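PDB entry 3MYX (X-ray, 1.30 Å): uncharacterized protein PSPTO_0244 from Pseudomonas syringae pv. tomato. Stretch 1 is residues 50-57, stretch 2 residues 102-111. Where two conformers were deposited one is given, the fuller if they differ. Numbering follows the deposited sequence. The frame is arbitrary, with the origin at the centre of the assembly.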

# COMPACT_ATOMS: atom_id res chain seq x y z
N GLY A 50 1.85 2.94 -6.98
CA GLY A 50 1.40 2.60 -8.31
C GLY A 50 1.21 1.11 -8.44
O GLY A 50 0.84 0.43 -7.47
N ILE A 51 1.44 0.62 -9.66
CA ILE A 51 1.42 -0.81 -9.93
C ILE A 51 2.67 -1.21 -10.72
O ILE A 51 3.35 -0.39 -11.34
N VAL A 52 3.00 -2.49 -10.62
CA VAL A 52 4.05 -3.11 -11.42
C VAL A 52 3.41 -4.26 -12.20
O VAL A 52 2.67 -5.06 -11.64
N GLU A 53 3.68 -4.29 -13.51
CA GLU A 53 3.33 -5.41 -14.37
C GLU A 53 4.63 -6.10 -14.73
O GLU A 53 5.54 -5.48 -15.27
N PHE A 54 4.74 -7.39 -14.43
CA PHE A 54 5.98 -8.10 -14.66
C PHE A 54 5.71 -9.59 -14.84
O PHE A 54 4.72 -10.11 -14.30
N GLY A 55 6.56 -10.26 -15.60
CA GLY A 55 6.33 -11.65 -15.95
C GLY A 55 7.55 -12.52 -16.07
O GLY A 55 7.47 -13.60 -16.65
N THR A 56 8.67 -12.07 -15.51
CA THR A 56 9.93 -12.78 -15.54
C THR A 56 10.58 -12.68 -14.13
O THR A 56 9.97 -12.21 -13.19
N ALA A 57 11.85 -13.09 -14.02
CA ALA A 57 12.62 -12.90 -12.81
C ALA A 57 13.71 -11.86 -13.00
O ALA A 57 14.30 -11.75 -14.07
N ARG A 102 15.74 -11.59 -5.23
CA ARG A 102 15.29 -12.01 -6.55
C ARG A 102 13.77 -11.97 -6.54
O ARG A 102 13.12 -12.50 -5.62
N ILE A 103 13.22 -11.29 -7.54
CA ILE A 103 11.79 -11.11 -7.71
C ILE A 103 11.40 -11.92 -8.94
O ILE A 103 11.77 -11.58 -10.05
N ASP A 104 10.69 -13.02 -8.71
CA ASP A 104 10.40 -14.00 -9.75
C ASP A 104 8.88 -14.02 -9.96
O ASP A 104 8.15 -14.63 -9.19
N ALA A 105 8.42 -13.35 -11.03
CA ALA A 105 7.00 -13.22 -11.34
C ALA A 105 6.59 -14.24 -12.39
O ALA A 105 7.26 -14.44 -13.39
N GLN A 106 5.43 -14.85 -12.17
CA GLN A 106 4.82 -15.64 -13.21
C GLN A 106 4.39 -14.71 -14.34
O GLN A 106 4.15 -13.52 -14.12
N PRO A 107 4.31 -15.23 -15.58
CA PRO A 107 3.88 -14.36 -16.66
C PRO A 107 2.57 -13.64 -16.35
O PRO A 107 1.66 -14.23 -15.74
N GLU A 108 2.49 -12.37 -16.75
CA GLU A 108 1.25 -11.61 -16.66
C GLU A 108 0.84 -11.39 -15.20
O GLU A 108 -0.34 -11.47 -14.86
N SER A 109 1.82 -11.14 -14.33
CA SER A 109 1.53 -10.80 -12.93
C SER A 109 1.43 -9.28 -12.79
O SER A 109 2.02 -8.51 -13.57
N LEU A 110 0.71 -8.86 -11.76
CA LEU A 110 0.45 -7.44 -11.53
C LEU A 110 0.27 -7.24 -10.04
O LEU A 110 -0.54 -7.92 -9.40
N TRP A 111 1.02 -6.29 -9.49
CA TRP A 111 0.86 -5.92 -8.09
C TRP A 111 0.82 -4.43 -7.89
O TRP A 111 1.36 -3.69 -8.70

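The two stretches pair as antiparallel strands, and their side chains sort by the two faces of the sheet that results. Val52, Phe54, Ser109 and Trp111 lie on one face; Glu53 and Leu110 lie on the other, as do Ala57 and Asp104 in a second short ladder.

Trp111 is the big bump of the contact. With chi1 in p and chi2 near 96°, its indole lies back across the neighbouring strand instead of standing upright, and so presents a broad face to Val52. Val52, chi1 t, lies against that face: its CB sits 3.8 Å from the centroid of the five-membered ring of Trp111, in a CH-pi contact, while CG1 of Val52 reaches CZ2 of Trp111 at 3.5 Å. The far end of the indole passes on to the next residue of that face, where CH2 of Trp111 comes within 3.6 Å of CB of Phe54. One tilted indole thus spans two positions of the opposing strand.

Small residues flank Phe54. Ser109 is its direct partner, and its chi1, m, turns OG of Ser109 back to its own stretch, where it donates to O of Gln106 at 2.7 Å. The ring of Phe54, chi1 t, leads onward to Ala105, whose CB points toward the first stretch and meets CD2 of Phe54 at 4.0 Å, at the ring edge.

Between the ladders the register shifts by two, and Gly55 occupies the tight spot. An ideal CB there would lie 3.2 Å from both N of Glu108 and CA of Pro107, so the bare backbone suits the space. Thr56, chi1 p, points away, yet its O accepts a hydrogen bond from N of Ala105 at 2.9 Å, which ties the second ladder.

On the other face, Leu110, with both chi angles t, approaches Ile51 (CD2 of Leu110 to CB of Ile51, 4.2 Å) and Glu53, an m rotamer at chi1, whose OE2 lies 3.7 Å from CD1 of Leu110 without a polar partner in the second stretch. Further along, Arg102 extends through three t torsions until its guanidinium covers the small bump of Ala57: CB of Ala57 sits over one face, 3.3 Å from NH2 of Arg102. Asp104, chi1 t, brings OD1 to 3.7 Å from the same CB of Ala57.

The rule is economical: a tilted indole laid against a valine and a second aromatic residue, an alanine at the edge of the phenyl ring, and glycine where the register shifts.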

# COMPACT_ATOMS: atom_id res chain seq x y z
CB ILE A 51 0.12 -1.27 -10.65
CG1 ILE A 51 0.04 -0.66 -12.07
CG2 ILE A 51 -1.12 -0.93 -9.80
CD1 ILE A 51 -1.13 -1.13 -12.91
CB VAL A 52 5.22 -3.63 -10.58
CG1 VAL A 52 6.21 -4.41 -11.44
CG2 VAL A 52 5.91 -2.45 -9.88
CB GLU A 53 2.59 -4.90 -15.61
CG GLU A 53 1.29 -4.20 -15.26
CD GLU A 53 0.44 -3.79 -16.44
OE1 GLU A 53 0.72 -4.19 -17.58
OE2 GLU A 53 -0.53 -3.04 -16.22
CB PHE A 54 6.93 -7.84 -13.49
CG PHE A 54 8.38 -7.99 -13.82
CD1 PHE A 54 9.00 -7.11 -14.69
CD2 PHE A 54 9.15 -8.98 -13.21
CE1 PHE A 54 10.35 -7.23 -14.97
CE2 PHE A 54 10.52 -9.09 -13.49
CZ PHE A 54 11.10 -8.23 -14.38
CB THR A 56 10.82 -12.19 -16.68
OG1 THR A 56 10.97 -10.78 -16.49
CG2 THR A 56 10.19 -12.42 -18.08
CB ALA A 57 13.22 -14.21 -12.34
CB ARG A 102 15.81 -13.41 -6.90
CG ARG A 102 15.37 -13.91 -8.27
CD ARG A 102 16.13 -15.18 -8.56
NE ARG A 102 15.78 -15.83 -9.81
CZ ARG A 102 16.27 -15.51 -11.01
NH1 ARG A 102 17.11 -14.49 -11.17
NH2 ARG A 102 15.89 -16.19 -12.07
CB ILE A 103 11.46 -9.61 -7.91
CG1 ILE A 103 12.00 -8.79 -6.72
CG2 ILE A 103 9.95 -9.40 -8.12
CD1 ILE A 103 11.87 -7.27 -6.85
CB ASP A 104 10.95 -15.37 -9.35
CG ASP A 104 10.78 -16.42 -10.41
OD1 ASP A 104 10.17 -16.14 -11.46
OD2 ASP A 104 11.27 -17.53 -10.14
CB ALA A 105 6.70 -11.82 -11.87
CB GLN A 106 3.63 -16.43 -12.65
CG GLN A 106 4.09 -17.56 -11.73
CD GLN A 106 5.04 -18.51 -12.42
OE1 GLN A 106 6.21 -18.63 -12.04
NE2 GLN A 106 4.56 -19.18 -13.46
CB PRO A 107 3.70 -15.32 -17.83
CG PRO A 107 4.69 -16.38 -17.57
CD PRO A 107 4.65 -16.58 -16.07
CB GLU A 108 0.13 -12.30 -17.47
CG GLU A 108 0.57 -12.73 -18.88
CD GLU A 108 0.85 -11.56 -19.79
OE1 GLU A 108 0.27 -10.48 -19.58
OE2 GLU A 108 1.64 -11.74 -20.74
CB SER A 109 2.59 -11.37 -12.00
OG SER A 109 2.60 -12.78 -12.02
CB LEU A 110 -0.83 -6.99 -12.28
CG LEU A 110 -1.16 -5.50 -12.36
CD1 LEU A 110 -2.06 -5.20 -13.59
CD2 LEU A 110 -1.79 -4.94 -11.07
CB TRP A 111 1.96 -6.53 -7.23
CG TRP A 111 3.40 -6.24 -7.57
CD1 TRP A 111 4.20 -5.28 -7.03
CD2 TRP A 111 4.25 -7.01 -8.45
NE1 TRP A 111 5.48 -5.40 -7.49
CE2 TRP A 111 5.54 -6.43 -8.38
CE3 TRP A 111 4.04 -8.11 -9.29
CZ2 TRP A 111 6.62 -6.94 -9.10
CZ3 TRP A 111 5.11 -8.59 -10.04
CH2 TRP A 111 6.38 -8.00 -9.93